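PDB 4I62: amino acid ABC transporter, periplasmic amino acid-binding protein, putative from Streptococcus pneumoniae, which binds L-arginine in the cleft between its two lobes and probably hands it to a membrane-bound ABC transporter for uptake. Local coordinates for residues A[50-55]-A[257-262]; A[125-130]-A[224-229]; A[131-136]-A[195-200]. All blocks are in the same frame, centred on the assembly; numbering follows the deposited sequence. Where two conformers were deposited one is given.

How the contacts relate
From the N terminus, residues 50-55 come first, in the lobe that carries strands 54-58 and 61-65, and contact 1 is completed only when helix 254-265 returns to them near the end of the chain. Inside that long loop, residues 125-130 cross toward the other lobe and later pair with 224-229, closing contact 2. Nested deeper still, the same strand 126-135 continues into 131-136 and meets 195-200 in contact 3, in the second lobe. No loops cross. The three sites touch one another: Phe52 packs on Tyr126, Tyr227 and Pro200, while Glu198 meets Tyr227, so both lobes and their connecting strands meet around the arginine.

Contact 1: A[50-55]-A[257-262]; sequences APFEYQ and KLIEDA
A chi1 of 59° sets CG of Tyr54 between its own backbone N and carbonyl carbon, and from there the ring extends to helix 254-265, where its OH stands 2.7 Å from Ala262 O in a weak hydrogen bond. On the helix, chi1 of -66° sets CG1 of Ile259 beside its backbone N, leaving CG2 anti to that N, and this methyl lies 4.1 Å from CG of Pro51. Pro51 follows a cis peptide bond and turns its CB toward the helix, 4.0 Å from Ala262 CB. The same CB of Ala262 comes within 3.2 Å of Pro51 O, a tight fit. In this type II periplasmic binding protein the contact seats a late helix against the loop leading into strand 54-58, which pairs with strand 61-65. The Phe52 ring carries Pro51 CG over one face, offset toward the rim, and its CE1 meets CD1 of Ile259 at 4.3 Å. Helix 67-79 adjoins the same corner through Ser67, which touches both Phe52 and Ile259. CB of Glu53 points away from residues 257-262, and OE2 of Glu53 is hydrogen-bonded to NH1 of the bound arginine.

Contact 2: A[125-130]-A[224-229]; sequences YYTAKN and DDSYAV
Tyr125 and Tyr227 cross obliquely where residues 125-130 and 224-229 run antiparallel between the two lobes, the paired connecting strands that form the hinge of a type II periplasmic binding protein. The Tyr125 ring offers one face to CB of Tyr227, a CH-pi contact 4.1 Å from CB to the ring centroid and 19° off the ring normal. At that ring's edge lies Val229 N, while CE2 also meets CG2 of Val229. The side chains of Tyr126 and Tyr227 run out in the same direction as neighbours. With CG of Tyr126 anti to its backbone N (chi1 -171°), its CD2 comes over one face of the Tyr227 ring, toward the rim; the two ring planes are 35° apart, neither stacked nor edge-to-face. Phe52 meets both of these rings edge-to-face. Beyond them, the hydroxyl of Tyr227 is hydrogen-bonded to OE1 of Glu198, and the Tyr227 side chain lies beside the bound arginine.

Asn130 and Asp225 cross at about a right angle, yet their amide and carboxylate planes are nearly parallel. ND2 of Asn130 stays 3.6 Å from OD2 of Asp225, without a hydrogen bond between them; both residues are hydrogen-bonded elsewhere, Asn130 OD1 with Gln161 and Asp225 OD1 with Ser110. The backbones are joined by Tyr125 N to Tyr227 O, Tyr227 N to Tyr126 O at 2.8 Å, and Ala128 N to Asp225 O at 3.0 Å. Thr127 and Ser226 form a non-hydrogen-bonded pair between the last two. Two waters extend the pairing. One accepts from Asp225 N and donates to Ala128 O, 2.6 Å from the water oxygen; the other, in the plane of the Tyr125 ring, sits 2.9 Å from Tyr125 OH and donates to Ala228 O.

Contact 3: A[131-136]-A[195-200]; sequences KLIVKK and VIFEEP. With ARG (arginine), chain B.
Alongside Glu199 runs the aliphatic chain of Lys131, its CE 3.7 Å from CD of Glu199. The lysine bends at its second torsion (chi2 -71°), which places its CD; nearer the backbone its CG rests on CB of Glu199. The charged ends are 4.4 Å apart, NZ of Lys131 to OE2 of Glu199, too far for a salt bridge, and a water spans them, accepting from Lys131 NZ and donating to Glu199 OE2. On one face of the sheet, CG2 of Ile133 touches both CB of Val195 and, at 3.8 Å, CD2 of Phe197. CG1 of Val195 lies over one face of the Phe197 ring, toward its rim. On the other side of the sheet, CD2 of Leu132 packs 3.7 Å from CG1 of Ile196.

These side chains are placed by the antiparallel pairing of strands 126-135 and 194-198, in the mixed sheet that runs from the connecting strands into the second lobe. Lys131 and Phe197 exchange both N-H...O bonds, as do Ile133 and Val195, with Leu132 and Ile196 the non-hydrogen-bonded pair between. Helices 180-188 and 199-208 cover the side bearing Ile133 and Phe197.

Strand 194-198 then delivers Glu198 to the cleft, at the N-cap position before helix 199-208. Its carboxylate takes the amino N of the bound arginine at 2.9 Å through OE1, and more weakly through OE2. OE2 also lies very close to the carboxylate of Asp225, so the two acids may share a proton. The ligand's ammonium would offset some of the remaining negative charge, consistent with a pocket that recognises the alpha-amino group of an amino acid.

Contact 1: A[50-55]-A[257-262]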
loop_
_atom_site.group_PDB
_atom_site.type_symbol
_atom_site.label_atom_id
_atom_site.label_comp_id
_atom_site.label_asym_id
_atom_site.label_seq_id
_atom_site.Cartn_x
_atom_site.Cartn_y
_atom_site.Cartn_z
ATOM N N ALA A 50 -4.732 2.680 -4.743
ATOM C CA ALA A 50 -5.749 1.768 -5.250
ATOM C C ALA A 50 -5.069 0.463 -5.677
ATOM O O ALA A 50 -3.992 0.498 -6.295
ATOM C CB ALA A 50 -6.484 2.378 -6.433
ATOM N N PRO A 51 -5.698 -0.688 -5.426
ATOM C CA PRO A 51 -7.088 -0.884 -4.964
ATOM C C PRO A 51 -7.264 -0.889 -3.435
ATOM O O PRO A 51 -8.403 -0.989 -2.948
ATOM C CB PRO A 51 -7.434 -2.289 -5.529
ATOM C CG PRO A 51 -6.103 -2.998 -5.502
ATOM C CD PRO A 51 -5.111 -1.953 -5.926
ATOM N N PHE A 52 -6.163 -0.823 -2.698
ATOM C CA PHE A 52 -6.194 -1.031 -1.240
ATOM C C PHE A 52 -6.858 0.129 -0.499
ATOM O O PHE A 52 -7.758 -0.079 0.345
ATOM C CB PHE A 52 -4.777 -1.337 -0.748
ATOM C CG PHE A 52 -4.235 -2.572 -1.394
ATOM C CD1 PHE A 52 -4.660 -3.824 -0.954
ATOM C CD2 PHE A 52 -3.427 -2.491 -2.529
ATOM C CE1 PHE A 52 -4.257 -4.972 -1.603
ATOM C CE2 PHE A 52 -3.040 -3.650 -3.187
ATOM C CZ PHE A 52 -3.455 -4.880 -2.726
ATOM N N GLU A 53 -6.437 1.362 -0.791
ATOM C CA GLU A 53 -7.104 2.562 -0.253
ATOM C C GLU A 53 -6.893 3.704 -1.235
ATOM O O GLU A 53 -5.768 3.916 -1.703
ATOM C CB GLU A 53 -6.603 2.938 1.143
ATOM C CG GLU A 53 -5.081 2.979 1.288
ATOM C CD GLU A 53 -4.465 1.640 1.608
ATOM O OE1 GLU A 53 -5.209 0.857 2.287
ATOM O OE2 GLU A 53 -3.286 1.353 1.259
ATOM N N TYR A 54 -7.953 4.452 -1.508
ATOM C CA TYR A 54 -7.862 5.538 -2.471
ATOM C C TYR A 54 -9.043 6.459 -2.236
ATOM O O TYR A 54 -9.979 6.151 -1.490
ATOM C CB TYR A 54 -7.813 4.995 -3.910
ATOM C CG TYR A 54 -9.007 4.153 -4.354
ATOM C CD1 TYR A 54 -9.068 2.794 -4.020
ATOM C CD2 TYR A 54 -10.043 4.697 -5.132
ATOM C CE1 TYR A 54 -10.099 2.005 -4.451
ATOM C CE2 TYR A 54 -11.105 3.904 -5.537
ATOM C CZ TYR A 54 -11.125 2.568 -5.200
ATOM O OH TYR A 54 -12.165 1.755 -5.602
ATOM N N GLN A 55 -8.983 7.618 -2.884
ATOM C CA GLN A 55 -10.073 8.584 -2.839
ATOM C C GLN A 55 -10.927 8.444 -4.076
ATOM O O GLN A 55 -10.412 8.472 -5.212
ATOM C CB GLN A 55 -9.553 10.016 -2.733
ATOM C CG GLN A 55 -8.794 10.323 -1.456
ATOM C CD GLN A 55 -8.436 11.789 -1.354
ATOM O OE1 GLN A 55 -9.283 12.623 -1.033
ATOM N NE2 GLN A 55 -7.187 12.116 -1.645
ATOM N N LYS A 257 -12.575 -11.131 -3.624
ATOM C CA LYS A 257 -13.660 -10.352 -4.204
ATOM C C LYS A 257 -13.510 -8.861 -3.836
ATOM O O LYS A 257 -13.752 -7.987 -4.675
ATOM C CB LYS A 257 -15.016 -10.909 -3.752
ATOM C CG LYS A 257 -15.311 -12.327 -4.241
ATOM C CD LYS A 257 -16.592 -12.885 -3.647
ATOM C CE LYS A 257 -16.748 -14.389 -3.885
ATOM N NZ LYS A 257 -18.028 -14.906 -3.362
ATOM N N LEU A 258 -13.087 -8.580 -2.607
ATOM C CA LEU A 258 -12.960 -7.185 -2.157
ATOM C C LEU A 258 -11.911 -6.442 -2.972
ATOM O O LEU A 258 -12.107 -5.264 -3.346
ATOM C CB LEU A 258 -12.613 -7.126 -0.659
ATOM C CG LEU A 258 -13.652 -7.618 0.353
ATOM C CD1 LEU A 258 -13.022 -7.598 1.742
ATOM C CD2 LEU A 258 -14.875 -6.743 0.290
ATOM N N ILE A 259 -10.806 -7.114 -3.241
ATOM C CA ILE A 259 -9.725 -6.499 -3.994
ATOM C C ILE A 259 -10.178 -6.272 -5.433
ATOM O O ILE A 259 -9.938 -5.188 -5.988
ATOM C CB ILE A 259 -8.448 -7.334 -3.875
ATOM C CG1 ILE A 259 -7.953 -7.313 -2.408
ATOM C CG2 ILE A 259 -7.395 -6.810 -4.847
ATOM C CD1 ILE A 259 -6.835 -8.322 -2.114
ATOM N N GLU A 260 -10.865 -7.242 -6.027
ATOM C CA GLU A 260 -11.350 -7.059 -7.391
ATOM C C GLU A 260 -12.391 -5.948 -7.494
ATOM O O GLU A 260 -12.346 -5.142 -8.428
ATOM C CB GLU A 260 -11.901 -8.367 -7.950
ATOM C CG GLU A 260 -10.832 -9.406 -8.220
ATOM C CD GLU A 260 -9.753 -8.909 -9.168
ATOM O OE1 GLU A 260 -10.092 -8.312 -10.216
ATOM O OE2 GLU A 260 -8.558 -9.111 -8.862
ATOM N N ASP A 261 -13.332 -5.897 -6.553
ATOM C CA ASP A 261 -14.345 -4.852 -6.547
ATOM C C ASP A 261 -13.685 -3.487 -6.458
ATOM O O ASP A 261 -14.070 -2.543 -7.150
ATOM C CB ASP A 261 -15.295 -4.988 -5.341
ATOM C CG ASP A 261 -16.225 -6.179 -5.416
ATOM O OD1 ASP A 261 -16.316 -6.837 -6.481
ATOM O OD2 ASP A 261 -16.891 -6.435 -4.373
ATOM N N ALA A 262 -12.725 -3.371 -5.555
ATOM C CA ALA A 262 -12.092 -2.088 -5.315
ATOM C C ALA A 262 -11.294 -1.652 -6.548
ATOM O O ALA A 262 -11.234 -0.467 -6.878
ATOM C CB ALA A 262 -11.192 -2.183 -4.100
#

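Contact 2: A[125-130]-A[224-229]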
loop_
_atom_site.group_PDB
_atom_site.type_symbol
_atom_site.label_atom_id
_atom_site.label_comp_id
_atom_site.label_asym_id
_atom_site.label_seq_id
_atom_site.Cartn_x
_atom_site.Cartn_y
_atom_site.Cartn_z
ATOM N N TYR A 125 -2.056 -10.957 4.377
ATOM C CA TYR A 125 -3.292 -10.982 3.623
ATOM C C TYR A 125 -3.154 -10.775 2.124
ATOM O O TYR A 125 -4.172 -10.868 1.424
ATOM C CB TYR A 125 -4.371 -10.063 4.205
ATOM C CG TYR A 125 -4.079 -8.587 4.094
ATOM C CD1 TYR A 125 -4.438 -7.871 2.967
ATOM C CD2 TYR A 125 -3.499 -7.889 5.156
ATOM C CE1 TYR A 125 -4.192 -6.485 2.874
ATOM C CE2 TYR A 125 -3.256 -6.514 5.092
ATOM C CZ TYR A 125 -3.613 -5.826 3.940
ATOM O OH TYR A 125 -3.398 -4.469 3.872
ATOM N N TYR A 126 -1.955 -10.468 1.630
ATOM C CA TYR A 126 -1.777 -10.293 0.191
ATOM C C TYR A 126 -0.307 -10.478 -0.087
ATOM O O TYR A 126 0.541 -10.166 0.778
ATOM C CB TYR A 126 -2.165 -8.872 -0.240
ATOM C CG TYR A 126 -2.212 -8.679 -1.723
ATOM C CD1 TYR A 126 -3.314 -9.107 -2.437
ATOM C CD2 TYR A 126 -1.175 -8.078 -2.422
ATOM C CE1 TYR A 126 -3.388 -8.969 -3.815
ATOM C CE2 TYR A 126 -1.230 -7.958 -3.831
ATOM C CZ TYR A 126 -2.347 -8.389 -4.501
ATOM O OH TYR A 126 -2.431 -8.251 -5.877
ATOM N N THR A 127 0.034 -10.974 -1.278
ATOM C CA THR A 127 1.433 -11.020 -1.683
ATOM C C THR A 127 1.602 -10.400 -3.040
ATOM O O THR A 127 0.832 -10.646 -3.974
ATOM C CB THR A 127 1.983 -12.421 -1.704
ATOM O OG1 THR A 127 1.193 -13.204 -2.598
ATOM C CG2 THR A 127 1.951 -12.990 -0.311
ATOM N N ALA A 128 2.630 -9.574 -3.147
ATOM C CA ALA A 128 2.836 -8.729 -4.326
ATOM C C ALA A 128 4.232 -8.874 -4.918
ATOM O O ALA A 128 5.152 -9.272 -4.205
ATOM C CB ALA A 128 2.588 -7.253 -3.963
ATOM N N LYS A 129 4.348 -8.650 -6.230
ATOM C CA LYS A 129 5.641 -8.436 -6.904
ATOM C C LYS A 129 5.825 -6.941 -7.171
ATOM O O LYS A 129 4.868 -6.200 -7.375
ATOM C CB LYS A 129 5.744 -9.201 -8.242
ATOM C CG LYS A 129 5.712 -10.725 -8.107
ATOM C CD LYS A 129 5.826 -11.395 -9.461
ATOM C CE LYS A 129 5.936 -12.914 -9.332
ATOM N NZ LYS A 129 5.989 -13.570 -10.670
ATOM N N ASN A 130 7.078 -6.500 -7.215
ATOM C CA ASN A 130 7.411 -5.139 -7.604
ATOM C C ASN A 130 7.561 -4.986 -9.107
ATOM O O ASN A 130 8.114 -5.862 -9.771
ATOM C CB ASN A 130 8.678 -4.698 -6.879
ATOM C CG ASN A 130 8.400 -4.485 -5.410
ATOM O OD1 ASN A 130 7.751 -3.533 -5.048
ATOM N ND2 ASN A 130 8.771 -5.465 -4.573
ATOM N N ASP A 224 9.770 -12.742 0.169
ATOM C CA ASP A 224 8.347 -12.405 0.154
ATOM C C ASP A 224 8.073 -10.920 0.368
ATOM O O ASP A 224 8.652 -10.304 1.254
ATOM C CB ASP A 224 7.636 -13.152 1.288
ATOM C CG ASP A 224 7.492 -14.642 1.023
ATOM O OD1 ASP A 224 8.143 -15.158 0.083
ATOM O OD2 ASP A 224 6.721 -15.291 1.776
ATOM N N ASP A 225 7.188 -10.352 -0.440
ATOM C CA ASP A 225 6.608 -9.063 -0.152
ATOM C C ASP A 225 5.143 -9.317 0.190
ATOM O O ASP A 225 4.294 -9.400 -0.714
ATOM C CB ASP A 225 6.726 -8.164 -1.379
ATOM C CG ASP A 225 6.192 -6.766 -1.138
ATOM O OD1 ASP A 225 5.736 -6.461 -0.003
ATOM O OD2 ASP A 225 6.256 -5.966 -2.096
ATOM N N SER A 226 4.867 -9.464 1.471
ATOM C CA SER A 226 3.521 -9.762 1.944
ATOM C C SER A 226 2.950 -8.625 2.758
ATOM O O SER A 226 3.624 -8.074 3.644
ATOM C CB SER A 226 3.556 -11.006 2.814
ATOM O OG SER A 226 3.990 -12.117 2.042
ATOM N N TYR A 227 1.700 -8.237 2.447
ATOM C CA TYR A 227 1.029 -7.207 3.204
ATOM C C TYR A 227 0.409 -7.798 4.482
ATOM O O TYR A 227 -0.096 -8.920 4.477
ATOM C CB TYR A 227 -0.119 -6.576 2.416
ATOM C CG TYR A 227 0.216 -5.777 1.203
ATOM C CD1 TYR A 227 1.521 -5.501 0.831
ATOM C CD2 TYR A 227 -0.830 -5.295 0.413
ATOM C CE1 TYR A 227 1.783 -4.731 -0.333
ATOM C CE2 TYR A 227 -0.587 -4.551 -0.724
ATOM C CZ TYR A 227 0.712 -4.281 -1.093
ATOM O OH TYR A 227 0.903 -3.508 -2.230
ATOM N N ALA A 228 0.453 -6.997 5.548
ATOM C CA ALA A 228 -0.105 -7.393 6.827
ATOM C C ALA A 228 -0.573 -6.148 7.570
ATOM O O ALA A 228 -0.202 -5.004 7.222
ATOM C CB ALA A 228 0.920 -8.172 7.623
ATOM N N VAL A 229 -1.400 -6.353 8.586
ATOM C CA VAL A 229 -1.832 -5.277 9.462
ATOM C C VAL A 229 -0.800 -5.088 10.562
ATOM O O VAL A 229 -0.396 -6.059 11.201
ATOM C CB VAL A 229 -3.184 -5.636 10.072
ATOM C CG1 VAL A 229 -3.613 -4.600 11.121
ATOM C CG2 VAL A 229 -4.233 -5.852 8.984
HETATM O O HOH W 1 -1.618 -3.114 5.660
HETATM O O HOH W 2 6.597 -11.298 -3.376
#

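Contact 3: A[131-136]-A[195-200]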
loop_
_atom_site.group_PDB
_atom_site.type_symbol
_atom_site.label_atom_id
_atom_site.label_comp_id
_atom_site.label_asym_id
_atom_site.label_seq_id
_atom_site.Cartn_x
_atom_site.Cartn_y
_atom_site.Cartn_z
ATOM N N LYS A 131 7.075 -3.869 -9.634
ATOM C CA LYS A 131 7.123 -3.546 -11.054
ATOM C C LYS A 131 7.564 -2.106 -11.239
ATOM O O LYS A 131 7.679 -1.357 -10.251
ATOM C CB LYS A 131 5.752 -3.734 -11.711
ATOM C CG LYS A 131 5.166 -5.107 -11.566
ATOM C CD LYS A 131 5.929 -6.080 -12.397
ATOM C CE LYS A 131 5.078 -7.288 -12.681
ATOM N NZ LYS A 131 5.669 -8.032 -13.828
ATOM N N LEU A 132 7.818 -1.732 -12.501
ATOM C CA LEU A 132 8.002 -0.319 -12.861
ATOM C C LEU A 132 6.843 0.147 -13.682
ATOM O O LEU A 132 6.422 -0.540 -14.637
ATOM C CB LEU A 132 9.195 -0.055 -13.745
ATOM C CG LEU A 132 10.575 -0.375 -13.233
ATOM C CD1 LEU A 132 11.530 0.057 -14.407
ATOM C CD2 LEU A 132 10.915 0.374 -11.954
ATOM N N ILE A 133 6.364 1.339 -13.363
ATOM C CA ILE A 133 5.514 2.084 -14.277
ATOM C C ILE A 133 6.363 3.146 -14.984
ATOM O O ILE A 133 7.227 3.787 -14.368
ATOM C CB ILE A 133 4.255 2.667 -13.553
ATOM C CG1 ILE A 133 3.262 3.283 -14.547
ATOM C CG2 ILE A 133 4.614 3.623 -12.447
ATOM C CD1 ILE A 133 1.910 3.605 -13.888
ATOM N N VAL A 134 6.149 3.250 -16.303
ATOM C CA VAL A 134 6.931 4.107 -17.175
ATOM C C VAL A 134 5.998 4.766 -18.192
ATOM O O VAL A 134 4.848 4.363 -18.357
ATOM C CB VAL A 134 8.029 3.270 -17.923
ATOM C CG1 VAL A 134 9.029 2.725 -16.916
ATOM C CG2 VAL A 134 7.425 2.138 -18.758
ATOM N N LYS A 135 6.515 5.786 -18.897
ATOM C CA LYS A 135 5.788 6.227 -20.096
ATOM C C LYS A 135 5.648 5.046 -21.047
ATOM O O LYS A 135 6.580 4.218 -21.165
ATOM C CB LYS A 135 6.491 7.370 -20.784
ATOM C CG LYS A 135 6.438 8.701 -20.067
ATOM C CD LYS A 135 6.816 9.788 -21.082
ATOM C CE LYS A 135 6.503 11.197 -20.616
ATOM N NZ LYS A 135 7.439 11.565 -19.549
ATOM N N LYS A 136 4.547 4.970 -21.785
ATOM C CA LYS A 136 4.298 3.772 -22.580
ATOM C C LYS A 136 5.356 3.530 -23.643
ATOM O O LYS A 136 5.622 2.348 -23.989
ATOM C CB LYS A 136 2.900 3.770 -23.176
ATOM C CG LYS A 136 2.638 4.834 -24.164
ATOM C CD LYS A 136 1.198 4.737 -24.648
ATOM C CE LYS A 136 0.814 5.931 -25.507
ATOM N NZ LYS A 136 -0.666 6.109 -25.557
ATOM N N VAL A 195 8.899 4.730 -12.063
ATOM C CA VAL A 195 8.521 4.676 -10.654
ATOM C C VAL A 195 8.324 3.221 -10.268
ATOM O O VAL A 195 7.717 2.439 -11.018
ATOM C CB VAL A 195 7.226 5.488 -10.385
ATOM C CG1 VAL A 195 6.785 5.353 -8.930
ATOM C CG2 VAL A 195 7.435 6.940 -10.758
ATOM N N ILE A 196 8.831 2.831 -9.096
ATOM C CA ILE A 196 8.664 1.475 -8.593
ATOM C C ILE A 196 7.379 1.366 -7.794
ATOM O O ILE A 196 7.215 2.081 -6.782
ATOM C CB ILE A 196 9.853 1.032 -7.696
ATOM C CG1 ILE A 196 11.206 1.324 -8.344
ATOM C CG2 ILE A 196 9.712 -0.424 -7.298
ATOM C CD1 ILE A 196 12.385 1.005 -7.452
ATOM N N PHE A 197 6.470 0.474 -8.187
ATOM C CA PHE A 197 5.262 0.203 -7.426
ATOM C C PHE A 197 4.973 -1.293 -7.458
ATOM O O PHE A 197 5.247 -1.982 -8.445
ATOM C CB PHE A 197 4.003 0.875 -8.033
ATOM C CG PHE A 197 3.850 2.351 -7.797
ATOM C CD1 PHE A 197 4.006 2.932 -6.566
ATOM C CD2 PHE A 197 3.521 3.179 -8.859
ATOM C CE1 PHE A 197 3.847 4.334 -6.390
ATOM C CE2 PHE A 197 3.321 4.542 -8.681
ATOM C CZ PHE A 197 3.472 5.116 -7.454
ATOM N N GLU A 198 4.339 -1.776 -6.390
ATOM C CA GLU A 198 3.814 -3.140 -6.394
ATOM C C GLU A 198 2.766 -3.304 -7.506
ATOM O O GLU A 198 2.007 -2.371 -7.808
ATOM C CB GLU A 198 3.267 -3.478 -5.007
ATOM C CG GLU A 198 4.447 -3.698 -4.030
ATOM C CD GLU A 198 4.231 -3.265 -2.575
ATOM O OE1 GLU A 198 3.386 -2.377 -2.296
ATOM O OE2 GLU A 198 4.987 -3.757 -1.714
ATOM N N GLU A 199 2.730 -4.492 -8.088
ATOM C CA GLU A 199 2.003 -4.760 -9.314
ATOM C C GLU A 199 0.546 -4.250 -9.350
ATOM O O GLU A 199 0.168 -3.589 -10.319
ATOM C CB GLU A 199 2.079 -6.253 -9.659
ATOM C CG GLU A 199 1.413 -6.577 -10.990
ATOM C CD GLU A 199 1.682 -7.997 -11.477
ATOM O OE1 GLU A 199 2.101 -8.859 -10.670
ATOM O OE2 GLU A 199 1.393 -8.298 -12.666
ATOM N N PRO A 200 -0.281 -4.557 -8.342
ATOM C CA PRO A 200 -1.698 -4.144 -8.461
ATOM C C PRO A 200 -1.851 -2.627 -8.466
ATOM O O PRO A 200 -2.724 -2.079 -9.125
ATOM C CB PRO A 200 -2.354 -4.753 -7.199
ATOM C CG PRO A 200 -1.224 -4.996 -6.256
ATOM C CD PRO A 200 -0.049 -5.365 -7.130
HETATM N N ARG B . 4.002 -1.943 0.521
HETATM C CA ARG B . 4.882 -0.754 0.659
HETATM C C ARG B . 5.408 -0.611 2.085
HETATM O O ARG B . 4.818 -1.200 3.015
HETATM C CB ARG B . 4.189 0.501 0.162
HETATM C CG ARG B . 2.846 0.766 0.848
HETATM C CD ARG B . 2.320 2.155 0.548
HETATM N NE ARG B . 0.930 2.255 0.952
HETATM C CZ ARG B . 0.189 3.340 0.857
HETATM N NH1 ARG B . -1.073 3.316 1.273
HETATM N NH2 ARG B . 0.708 4.458 0.354
HETATM O OXT ARG B . 6.412 0.157 2.255
HETATM O O HOH W 3 3.496 -9.953 -13.653
#